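Local coordinates for putative hemin transport system, substrate-binding protein (PDB 5GIZ), which binds heme in the periplasm and probably delivers it to a membrane transporter for uptake into the cell, at residues F20-A25 with T109-A114; G61-R66 with A88-T93; T161-A166 with P227-T232; D173-Y178 with P256-T261. All coordinates share one frame; numbering follows the deposited sequence.

Contact 1: F20-A25 with T109-A114; sequences FALGGA and TGVAQA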
loop_
_atom_site.group_PDB
_atom_site.type_symbol
_atom_site.label_atom_id
_atom_site.label_comp_id
_atom_site.label_asym_id
_atom_site.label_seq_id
_atom_site.Cartn_x
_atom_site.Cartn_y
_atom_site.Cartn_z
ATOM N N PHE A 20 1.785 -0.896 15.030
ATOM C CA PHE A 20 2.968 -0.335 15.641
ATOM C C PHE A 20 2.772 1.131 15.944
ATOM O O PHE A 20 3.305 1.589 16.931
ATOM C CB PHE A 20 4.249 -0.625 14.822
ATOM C CG PHE A 20 4.768 -2.031 14.987
ATOM C CD1 PHE A 20 5.275 -2.468 16.174
ATOM C CD2 PHE A 20 4.654 -2.922 13.965
ATOM C CE1 PHE A 20 5.707 -3.789 16.326
ATOM C CE2 PHE A 20 5.142 -4.209 14.081
ATOM C CZ PHE A 20 5.602 -4.662 15.268
ATOM N N ALA A 21 1.995 1.863 15.120
ATOM C CA ALA A 21 1.793 3.306 15.284
ATOM C C ALA A 21 0.976 3.651 16.549
ATOM O O ALA A 21 1.015 4.774 17.021
ATOM C CB ALA A 21 1.110 3.878 14.043
ATOM N N LEU A 22 0.233 2.689 17.061
ATOM C CA LEU A 22 -0.551 2.879 18.278
ATOM C C LEU A 22 0.289 2.853 19.546
ATOM O O LEU A 22 -0.116 3.460 20.538
ATOM C CB LEU A 22 -1.680 1.837 18.394
ATOM C CG LEU A 22 -2.753 1.951 17.304
ATOM C CD1 LEU A 22 -3.544 0.658 17.188
ATOM C CD2 LEU A 22 -3.682 3.115 17.625
ATOM N N GLY A 23 1.428 2.169 19.541
ATOM C CA GLY A 23 2.361 2.239 20.686
ATOM C C GLY A 23 3.356 1.101 20.797
ATOM O O GLY A 23 3.443 0.458 21.838
ATOM N N GLY A 24 4.108 0.838 19.729
ATOM C CA GLY A 24 5.231 -0.098 19.807
ATOM C C GLY A 24 4.961 -1.594 19.755
ATOM O O GLY A 24 3.808 -2.068 19.630
ATOM N N ALA A 25 6.059 -2.336 19.883
ATOM C CA ALA A 25 6.098 -3.783 19.629
ATOM C C ALA A 25 5.274 -4.599 20.610
ATOM O O ALA A 25 4.564 -5.560 20.207
ATOM C CB ALA A 25 7.545 -4.266 19.620
ATOM N N THR A 109 -9.134 2.873 13.725
ATOM C CA THR A 109 -10.077 2.683 14.806
ATOM C C THR A 109 -10.348 1.196 15.030
ATOM O O THR A 109 -10.525 0.758 16.185
ATOM C CB THR A 109 -11.416 3.441 14.530
ATOM O OG1 THR A 109 -12.057 2.992 13.333
ATOM C CG2 THR A 109 -11.116 4.922 14.444
ATOM N N GLY A 110 -10.408 0.421 13.945
ATOM C CA GLY A 110 -10.641 -1.024 14.010
ATOM C C GLY A 110 -9.524 -1.814 14.690
ATOM O O GLY A 110 -9.746 -2.698 15.518
ATOM N N VAL A 111 -8.283 -1.510 14.317
ATOM C CA VAL A 111 -7.165 -2.186 14.928
ATOM C C VAL A 111 -7.127 -1.744 16.419
ATOM O O VAL A 111 -6.958 -2.559 17.295
ATOM C CB VAL A 111 -5.837 -1.856 14.191
ATOM C CG1 VAL A 111 -4.632 -2.276 15.038
ATOM C CG2 VAL A 111 -5.843 -2.533 12.823
ATOM N N ALA A 112 -7.336 -0.446 16.710
ATOM C CA ALA A 112 -7.281 -0.007 18.112
ATOM C C ALA A 112 -8.376 -0.696 18.971
ATOM O O ALA A 112 -8.132 -1.078 20.134
ATOM C CB ALA A 112 -7.411 1.509 18.201
ATOM N N GLN A 113 -9.554 -0.892 18.380
ATOM C CA GLN A 113 -10.624 -1.636 19.046
ATOM C C GLN A 113 -10.216 -3.080 19.315
ATOM O O GLN A 113 -10.372 -3.565 20.442
ATOM C CB GLN A 113 -11.899 -1.661 18.206
ATOM C CG GLN A 113 -13.006 -2.589 18.773
ATOM C CD GLN A 113 -13.538 -2.201 20.145
ATOM O OE1 GLN A 113 -13.950 -3.070 20.937
ATOM N NE2 GLN A 113 -13.561 -0.905 20.437
ATOM N N ALA A 114 -9.694 -3.763 18.280
ATOM C CA ALA A 114 -9.333 -5.174 18.391
ATOM C C ALA A 114 -8.280 -5.385 19.465
ATOM O O ALA A 114 -8.275 -6.421 20.142
ATOM C CB ALA A 114 -8.838 -5.712 17.061
#

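Contact 2: G61-R66 with A88-T93; sequences GLLSLR and AGVTVT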
loop_
_atom_site.group_PDB
_atom_site.type_symbol
_atom_site.label_atom_id
_atom_site.label_comp_id
_atom_site.label_asym_id
_atom_site.label_seq_id
_atom_site.Cartn_x
_atom_site.Cartn_y
_atom_site.Cartn_z
ATOM N N GLY A 61 2.565 -22.692 10.226
ATOM C CA GLY A 61 3.587 -21.754 10.688
ATOM C C GLY A 61 3.016 -20.676 11.561
ATOM O O GLY A 61 3.554 -20.340 12.631
ATOM N N LEU A 62 1.920 -20.121 11.096
ATOM C CA LEU A 62 1.198 -19.112 11.855
ATOM C C LEU A 62 0.771 -19.641 13.219
ATOM O O LEU A 62 1.041 -19.032 14.267
ATOM C CB LEU A 62 0.033 -18.624 10.974
ATOM C CG LEU A 62 -0.736 -17.412 11.481
ATOM C CD1 LEU A 62 -1.540 -16.777 10.339
ATOM C CD2 LEU A 62 -1.697 -17.763 12.628
ATOM N N LEU A 63 0.144 -20.813 13.242
ATOM C CA LEU A 63 -0.284 -21.383 14.529
ATOM C C LEU A 63 0.850 -21.740 15.428
ATOM O O LEU A 63 0.698 -21.744 16.643
ATOM C CB LEU A 63 -1.205 -22.610 14.326
ATOM C CG LEU A 63 -2.560 -22.237 13.731
ATOM C CD1 LEU A 63 -3.284 -23.466 13.215
ATOM C CD2 LEU A 63 -3.405 -21.451 14.705
ATOM N N SER A 64 2.010 -22.074 14.866
ATOM C CA SER A 64 3.156 -22.399 15.705
ATOM C C SER A 64 3.640 -21.218 16.550
ATOM O O SER A 64 4.356 -21.415 17.546
ATOM C CB SER A 64 4.320 -22.936 14.865
ATOM O OG SER A 64 5.063 -21.926 14.230
ATOM N N LEU A 65 3.224 -20.006 16.176
ATOM C CA LEU A 65 3.537 -18.855 16.943
ATOM C C LEU A 65 2.527 -18.577 18.066
ATOM O O LEU A 65 2.605 -17.542 18.760
ATOM C CB LEU A 65 3.706 -17.630 16.038
ATOM C CG LEU A 65 4.780 -17.740 14.978
ATOM C CD1 LEU A 65 4.764 -16.492 14.108
ATOM C CD2 LEU A 65 6.140 -17.958 15.635
ATOM N N ARG A 66 1.601 -19.508 18.275
ATOM C CA ARG A 66 0.631 -19.411 19.376
ATOM C C ARG A 66 -0.113 -18.083 19.473
ATOM O O ARG A 66 -0.133 -17.436 20.508
ATOM C CB ARG A 66 1.322 -19.725 20.689
ATOM C CG ARG A 66 1.997 -21.085 20.675
ATOM C CD ARG A 66 2.742 -21.422 21.959
ATOM N NE ARG A 66 3.883 -20.556 22.082
ATOM C CZ ARG A 66 3.966 -19.489 22.860
ATOM N NH1 ARG A 66 2.990 -19.185 23.675
ATOM N NH2 ARG A 66 5.055 -18.748 22.798
ATOM N N ALA A 88 -8.657 -23.739 14.658
ATOM C CA ALA A 88 -7.809 -24.026 15.830
ATOM C C ALA A 88 -8.210 -23.161 17.031
ATOM O O ALA A 88 -7.572 -23.206 18.095
ATOM C CB ALA A 88 -6.343 -23.779 15.495
ATOM N N GLY A 89 -9.225 -22.340 16.857
ATOM C CA GLY A 89 -9.772 -21.532 17.936
ATOM C C GLY A 89 -9.217 -20.138 18.045
ATOM O O GLY A 89 -9.524 -19.410 18.984
ATOM N N VAL A 90 -8.456 -19.725 17.029
ATOM C CA VAL A 90 -7.853 -18.389 17.025
ATOM C C VAL A 90 -8.860 -17.413 16.419
ATOM O O VAL A 90 -9.443 -17.687 15.377
ATOM C CB VAL A 90 -6.540 -18.410 16.215
ATOM C CG1 VAL A 90 -5.905 -17.028 16.179
ATOM C CG2 VAL A 90 -5.567 -19.411 16.802
ATOM N N THR A 91 -9.023 -16.277 17.070
ATOM C CA THR A 91 -9.833 -15.181 16.576
ATOM C C THR A 91 -9.116 -14.510 15.409
ATOM O O THR A 91 -7.954 -14.121 15.508
ATOM C CB THR A 91 -10.110 -14.126 17.678
ATOM O OG1 THR A 91 -10.844 -14.786 18.741
ATOM C CG2 THR A 91 -10.926 -12.895 17.141
ATOM N N VAL A 92 -9.830 -14.333 14.310
ATOM C CA VAL A 92 -9.285 -13.691 13.153
ATOM C C VAL A 92 -10.243 -12.541 12.841
ATOM O O VAL A 92 -11.468 -12.766 12.601
ATOM C CB VAL A 92 -9.193 -14.626 11.943
ATOM C CG1 VAL A 92 -8.752 -13.863 10.717
ATOM C CG2 VAL A 92 -8.294 -15.826 12.199
ATOM N N THR A 93 -9.755 -11.316 12.902
ATOM C CA THR A 93 -10.552 -10.132 12.616
ATOM C C THR A 93 -10.041 -9.575 11.313
ATOM O O THR A 93 -8.869 -9.231 11.160
ATOM C CB THR A 93 -10.450 -9.161 13.785
ATOM O OG1 THR A 93 -10.932 -9.847 14.977
ATOM C CG2 THR A 93 -11.216 -7.879 13.540
#

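Contact 3: T161-A166 with P227-T232; sequences TQALVA and PGFGAT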
loop_
_atom_site.group_PDB
_atom_site.type_symbol
_atom_site.label_atom_id
_atom_site.label_comp_id
_atom_site.label_asym_id
_atom_site.label_seq_id
_atom_site.Cartn_x
_atom_site.Cartn_y
_atom_site.Cartn_z
ATOM N N THR A 161 8.691 -8.253 -22.024
ATOM C CA THR A 161 8.571 -6.884 -22.521
ATOM C C THR A 161 7.212 -6.234 -22.215
ATOM O O THR A 161 6.987 -5.095 -22.628
ATOM C CB THR A 161 8.793 -6.811 -24.049
ATOM O OG1 THR A 161 7.790 -7.579 -24.746
ATOM C CG2 THR A 161 10.202 -7.303 -24.425
ATOM N N GLN A 162 6.315 -6.933 -21.513
ATOM C CA GLN A 162 4.961 -6.400 -21.250
ATOM C C GLN A 162 4.747 -5.953 -19.818
ATOM O O GLN A 162 4.795 -6.746 -18.897
ATOM C CB GLN A 162 3.887 -7.393 -21.654
ATOM C CG GLN A 162 2.521 -6.756 -21.729
ATOM C CD GLN A 162 1.563 -7.586 -22.548
ATOM O OE1 GLN A 162 0.847 -7.061 -23.408
ATOM N NE2 GLN A 162 1.536 -8.883 -22.278
ATOM N N ALA A 163 4.388 -4.672 -19.653
ATOM C CA ALA A 163 4.119 -4.144 -18.331
ATOM C C ALA A 163 2.721 -4.519 -17.876
ATOM O O ALA A 163 1.775 -4.543 -18.705
ATOM C CB ALA A 163 4.221 -2.628 -18.348
ATOM N N LEU A 164 2.575 -4.763 -16.587
ATOM C CA LEU A 164 1.258 -4.918 -15.946
ATOM C C LEU A 164 0.922 -3.575 -15.283
ATOM O O LEU A 164 1.709 -3.098 -14.468
ATOM C CB LEU A 164 1.335 -6.039 -14.915
ATOM C CG LEU A 164 0.012 -6.437 -14.272
ATOM C CD1 LEU A 164 -0.804 -7.260 -15.254
ATOM C CD2 LEU A 164 0.237 -7.215 -12.992
ATOM N N VAL A 165 -0.231 -2.998 -15.639
ATOM C CA VAL A 165 -0.547 -1.619 -15.260
ATOM C C VAL A 165 -1.884 -1.512 -14.530
ATOM O O VAL A 165 -2.750 -2.354 -14.701
ATOM C CB VAL A 165 -0.534 -0.688 -16.490
ATOM C CG1 VAL A 165 0.844 -0.715 -17.123
ATOM C CG2 VAL A 165 -1.624 -1.094 -17.500
ATOM N N ALA A 166 -2.015 -0.479 -13.696
ATOM C CA ALA A 166 -3.181 -0.275 -12.851
ATOM C C ALA A 166 -4.275 0.540 -13.544
ATOM O O ALA A 166 -4.039 1.624 -14.061
ATOM C CB ALA A 166 -2.768 0.415 -11.572
ATOM N N PRO A 227 8.997 -1.863 -24.924
ATOM C CA PRO A 227 8.356 -1.510 -26.195
ATOM C C PRO A 227 7.213 -0.556 -26.002
ATOM O O PRO A 227 6.352 -0.770 -25.147
ATOM C CB PRO A 227 7.876 -2.863 -26.719
ATOM C CG PRO A 227 8.904 -3.817 -26.230
ATOM C CD PRO A 227 9.264 -3.306 -24.852
ATOM N N GLY A 228 7.262 0.560 -26.738
ATOM C CA GLY A 228 6.192 1.515 -26.732
ATOM C C GLY A 228 6.436 2.683 -25.793
ATOM O O GLY A 228 5.794 3.707 -25.973
ATOM N N PHE A 229 7.306 2.529 -24.793
ATOM C CA PHE A 229 7.450 3.588 -23.771
ATOM C C PHE A 229 8.149 4.795 -24.299
ATOM O O PHE A 229 7.794 5.869 -23.875
ATOM C CB PHE A 229 8.183 3.121 -22.504
ATOM C CG PHE A 229 7.310 2.338 -21.553
ATOM C CD1 PHE A 229 6.613 1.206 -21.973
ATOM C CD2 PHE A 229 7.157 2.768 -20.262
ATOM C CE1 PHE A 229 5.784 0.518 -21.093
ATOM C CE2 PHE A 229 6.341 2.082 -19.389
ATOM C CZ PHE A 229 5.662 0.959 -19.800
ATOM N N GLY A 230 9.118 4.626 -25.199
ATOM C CA GLY A 230 9.824 5.786 -25.777
ATOM C C GLY A 230 8.924 6.776 -26.461
ATOM O O GLY A 230 9.098 7.985 -26.268
ATOM N N ALA A 231 7.947 6.277 -27.211
ATOM C CA ALA A 231 7.080 7.105 -27.997
ATOM C C ALA A 231 5.846 7.489 -27.217
ATOM O O ALA A 231 4.717 7.308 -27.684
ATOM C CB ALA A 231 6.681 6.380 -29.271
ATOM N N THR A 232 6.059 8.088 -26.060
ATOM C CA THR A 232 4.996 8.654 -25.235
ATOM C C THR A 232 5.551 9.958 -24.694
ATOM O O THR A 232 6.760 10.197 -24.716
ATOM C CB THR A 232 4.640 7.770 -24.017
ATOM O OG1 THR A 232 5.781 7.650 -23.180
ATOM C CG2 THR A 232 4.186 6.398 -24.423
#

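Contact 4: D173-Y178 with P256-T261; sequences DAMIRY and PLAVTT. With SO4 (sulfate ion), chain C.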
loop_
_atom_site.group_PDB
_atom_site.type_symbol
_atom_site.label_atom_id
_atom_site.label_comp_id
_atom_site.label_asym_id
_atom_site.label_seq_id
_atom_site.Cartn_x
_atom_site.Cartn_y
_atom_site.Cartn_z
ATOM N N ASP A 173 -4.402 3.895 -8.620
ATOM C CA ASP A 173 -5.363 4.854 -9.175
ATOM C C ASP A 173 -5.725 5.921 -8.109
ATOM O O ASP A 173 -5.730 7.108 -8.353
ATOM C CB ASP A 173 -6.626 4.120 -9.631
ATOM C CG ASP A 173 -7.608 5.030 -10.297
ATOM O OD1 ASP A 173 -7.481 5.254 -11.516
ATOM O OD2 ASP A 173 -8.500 5.521 -9.573
ATOM N N ALA A 174 -6.004 5.463 -6.897
ATOM C CA ALA A 174 -6.373 6.355 -5.820
ATOM C C ALA A 174 -5.225 7.291 -5.453
ATOM O O ALA A 174 -5.401 8.473 -5.260
ATOM C CB ALA A 174 -6.810 5.562 -4.601
ATOM N N MET A 175 -4.018 6.750 -5.409
ATOM C CA MET A 175 -2.870 7.577 -5.036
ATOM C C MET A 175 -2.542 8.666 -6.067
ATOM O O MET A 175 -2.301 9.833 -5.726
ATOM C CB MET A 175 -1.632 6.753 -4.770
ATOM C CG MET A 175 -1.744 5.869 -3.555
ATOM S SD MET A 175 -1.930 6.760 -2.002
ATOM C CE MET A 175 -0.333 7.580 -1.859
ATOM N N ILE A 176 -2.660 8.287 -7.319
ATOM C CA ILE A 176 -2.432 9.207 -8.438
ATOM C C ILE A 176 -3.443 10.355 -8.331
ATOM O O ILE A 176 -3.080 11.527 -8.408
ATOM C CB ILE A 176 -2.588 8.470 -9.742
ATOM C CG1 ILE A 176 -1.337 7.601 -9.997
ATOM C CG2 ILE A 176 -2.793 9.428 -10.900
ATOM C CD1 ILE A 176 -1.540 6.595 -11.076
ATOM N N ARG A 177 -4.724 10.031 -8.090
ATOM C CA ARG A 177 -5.710 11.081 -7.916
ATOM C C ARG A 177 -5.541 11.903 -6.649
ATOM O O ARG A 177 -5.687 13.146 -6.694
ATOM C CB ARG A 177 -7.102 10.497 -7.928
ATOM C CG ARG A 177 -7.490 10.055 -9.333
ATOM C CD ARG A 177 -8.923 9.486 -9.367
ATOM N NE ARG A 177 -8.998 8.178 -8.742
ATOM C CZ ARG A 177 -9.696 7.852 -7.661
ATOM N NH1 ARG A 177 -10.481 8.740 -7.053
ATOM N NH2 ARG A 177 -9.631 6.596 -7.215
ATOM N N TYR A 178 -5.140 11.302 -5.529
ATOM C CA TYR A 178 -4.878 12.100 -4.340
ATOM C C TYR A 178 -3.725 13.110 -4.517
ATOM O O TYR A 178 -3.698 14.163 -3.890
ATOM C CB TYR A 178 -4.578 11.210 -3.132
ATOM C CG TYR A 178 -5.786 10.537 -2.517
ATOM C CD1 TYR A 178 -6.966 11.260 -2.266
ATOM C CD2 TYR A 178 -5.733 9.207 -2.092
ATOM C CE1 TYR A 178 -8.039 10.675 -1.627
ATOM C CE2 TYR A 178 -6.799 8.629 -1.467
ATOM C CZ TYR A 178 -7.952 9.359 -1.213
ATOM O OH TYR A 178 -9.070 8.765 -0.579
ATOM N N PRO A 256 -0.875 10.347 4.539
ATOM C CA PRO A 256 -0.661 11.777 4.286
ATOM C C PRO A 256 0.746 12.070 3.765
ATOM O O PRO A 256 0.884 12.812 2.787
ATOM C CB PRO A 256 -0.922 12.413 5.632
ATOM C CG PRO A 256 -1.871 11.449 6.305
ATOM C CD PRO A 256 -1.303 10.101 5.933
ATOM N N LEU A 257 1.743 11.417 4.332
ATOM C CA LEU A 257 3.120 11.579 3.847
ATOM C C LEU A 257 3.330 10.966 2.510
ATOM O O LEU A 257 4.021 11.530 1.668
ATOM C CB LEU A 257 4.096 10.980 4.855
ATOM C CG LEU A 257 5.585 11.146 4.540
ATOM C CD1 LEU A 257 6.003 12.593 4.503
ATOM C CD2 LEU A 257 6.352 10.315 5.554
ATOM N N ALA A 258 2.733 9.802 2.274
ATOM C CA ALA A 258 2.820 9.169 0.976
ATOM C C ALA A 258 2.228 10.029 -0.151
ATOM O O ALA A 258 2.815 10.157 -1.221
ATOM C CB ALA A 258 2.139 7.823 0.996
ATOM N N VAL A 259 1.047 10.589 0.088
ATOM C CA VAL A 259 0.434 11.489 -0.880
ATOM C C VAL A 259 1.296 12.777 -1.053
ATOM O O VAL A 259 1.546 13.174 -2.173
ATOM C CB VAL A 259 -0.994 11.808 -0.463
ATOM C CG1 VAL A 259 -1.579 12.950 -1.297
ATOM C CG2 VAL A 259 -1.891 10.593 -0.608
ATOM N N THR A 260 1.808 13.368 0.021
ATOM C CA THR A 260 2.658 14.531 -0.103
ATOM C C THR A 260 3.901 14.183 -0.921
ATOM O O THR A 260 4.356 14.975 -1.757
ATOM C CB THR A 260 3.053 15.014 1.299
ATOM O OG1 THR A 260 1.859 15.334 2.006
ATOM C CG2 THR A 260 3.908 16.248 1.235
ATOM N N THR A 261 4.467 13.007 -0.700
ATOM C CA THR A 261 5.670 12.597 -1.358
ATOM C C THR A 261 5.455 12.313 -2.809
ATOM O O THR A 261 6.242 12.779 -3.680
ATOM C CB THR A 261 6.259 11.342 -0.686
ATOM O OG1 THR A 261 6.532 11.646 0.707
ATOM C CG2 THR A 261 7.570 10.874 -1.329
HETATM S S SO4 C . -11.919 10.413 -1.383
HETATM O O1 SO4 C . -11.254 10.032 -0.186
HETATM O O2 SO4 C . -13.407 10.458 -1.229
HETATM O O3 SO4 C . -11.423 11.696 -1.898
HETATM O O4 SO4 C . -11.748 9.504 -2.471
#

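Contact 1: F20-A25 with T109-A114
Leu22 reaches across to Val111 and Ala112 and is a compact illustration of how one branched side chain can join two helices. From CB, which starts out toward residues 109-114, CG stands anti to the carbonyl carbon (chi1 -65°), and this carries the fork to the other helix. Of the two methyls, CD1 does most of the touching. It lies 3.8 Å from Val111 CG1 and 3.9 Å from Ala112 CA, so it bears on a valine branch and on the backbone CA of Ala112 at once. CD2 turns to the same alanine, 4.1 Å from Ala112 CB, and the fork thus has both tips close to a single methyl. The Leu22 and Val111 side chains cross at a slant, with CG1 the branch of Val111 that does the touching. Gly23 N and Gly24 N both bond to Phe20 O, from one face of that carbonyl, and both glycines have positive phi. The contact is wholly apolar and small, about 101 Å² summed over both sides, yet largely buried. Leu22 also packs on Ala120 and Leu124 of helix 118-141 and on Tyr30 of strand 30-35, while Val111 touches Phe95. Helices 13-23 and 101-114 therefore meet beside the long helix 118-141 and close to an outermost strand of the four-stranded parallel sheet.

Contact 2: G61-R66 with A88-T93
Leu63 meets Ala88 and Val90 at the surface, where a short helix ends beside a turn leading into a strand. Along residues 61-66, Leu62 is turned into the interior, on Val70 and Val85, and Leu63 makes the join. Its CG is anti to the carbonyl carbon (chi1 -68°), which turns both methyls to Ala88 and one of them, CD2, to Val90 as well. CD1 lies 3.8 Å from Ala88 CB; CD2 is as near to that methyl and closer still, 3.6 Å, to Val90 CG2. The leucine and valine lie alongside one another, pointing opposite ways. Ser64 then binds back to the start of the segment: its OG donates to Gly61 O at 2.7 Å, tilted 23° from the carbonyl plane, and Ser64 N adds a weak bond to the same oxygen. After Ser64 the helix gives way, and Arg66 N still bonds back to Leu63 O at 2.9 Å. On the partner side Gly89 closes helix 79-87 in a Schellman motif, placing Ala88 and Val90 at the turn of a beta-alpha-beta crossover between parallel strands 69-72 and 91-94. No hydrogen bond or charge joins the segments. The match of methyl on methyl, about 116 Å² in all, lacks directional bonds, so shape and the shielding of carbon from water are what it has to offer.

Contact 3: T161-A166 with P227-T232
Thr161 meets the CG-CD edge of the Pro227 ring, and Ala163 meets the rim of Phe229; these two pairs form the first shell. Thr161 CB is 3.6 Å from Pro227 CD and 3.7 Å from Pro227 CG, the side chains crossing at about a right angle. Behind CB, the methyl CG2 stands anti to the carbonyl carbon and is equally far, 4.1 Å, from both ring carbons. Thr161 O also nears the proline, 3.7 Å from Pro227 CD. Two residues further on, inside strand 162-166, Ala163 CB comes to the edge of the Phe229 ring, near its plane, 4.1 Å from CZ. The next shell fixes that ring. Pro227 O lies in the ring plane at another part of the Phe229 edge, and Leu153, Leu194 and Leu199 pack against the ring. Its backbone is held from the far end of the loop: Thr232 OG1 donates to Phe229 O at 2.8 Å, with an inverse gamma turn centred on Ala231 between the two. The same hydroxyl oxygen is bonded to Gly235 N. Thr161 lies in the turn and Ala163 near the start of the second strand of the hairpin with 151-159, packed on His158, a residue seen to bind heme. The arrangement is a loop that ends in the N-cap of helix 233-237 and lies against a beta hairpin, on the side of that heme site.

Contact 4: D173-Y178 with P256-T261
Helix-on-helix packing is exemplified by Met175 and Tyr178 of helix 171-178, which close on Ala258 and Val259 of the C-terminal helix 255-269. The axes of the segments 173-178 and 256-261 pass 9.4 Å apart at a crossing angle of -67°. Met175 is bent at both chi2 (-64°) and chi3 (-67°), a double fold that brings its methyl CE round to the other helix, 3.8 Å from Ala258 CB and 3.6 Å from Val259 CG2. That valine branch is shared: it also lies 3.7 Å from Tyr178 CB. The other branch, CG1, rests 3.6 Å from Tyr178 O. Val259 is thus wedged between a thioether tip and the last turn of the facing helix. The Tyr178 ring itself leads off from the interface. In the fold of this family of periplasmic binding proteins, two lobes are joined by one long helix, here 118-141, and the ring reaches it: Tyr178 stacks edge-to-face on Trp132. Its hydroxyl donates to O1 of a sulfate, probably from the crystallisation liquor, at 2.6 Å, with O1 in the ring plane; Arg136 also binds the ion, and Val101 N hydrogen-bonds to the same hydroxyl. Within the same helix, Asp173 and Arg177, one turn apart, form a salt bridge. Arg177 NE and NH2 both grip Asp173 OD2, each at 2.8 Å, NH2 nearly along the C-O axis and NE from above the carboxylate plane; both bonds are bent, as two N-H groups converge on one oxygen. Asp173 OD1 accepts from Asn183 ND2 and Gln168 NE2.

Contacts 1 and 4 are buried helix-helix joints, and both border the long helix 118-141; contact 2 lies at the surface and contact 3 is partly buried. Contact 2 is nested in the chain loop that contact 1 closes, and strand 91-94 leads on to helix 101-114, so these two share one lobe. Contacts 3 and 4 alternate along the chain; contact 3 lies across the chain's centre from contact 1, about 40 Å between centres. No hydrogen bond or salt bridge crosses any of the four; the touch is mainly carbon on carbon, with a backbone carbonyl oxygen joining in at contacts 3 and 4. Polar bonds lie within or beside segments, most richly in contact 4.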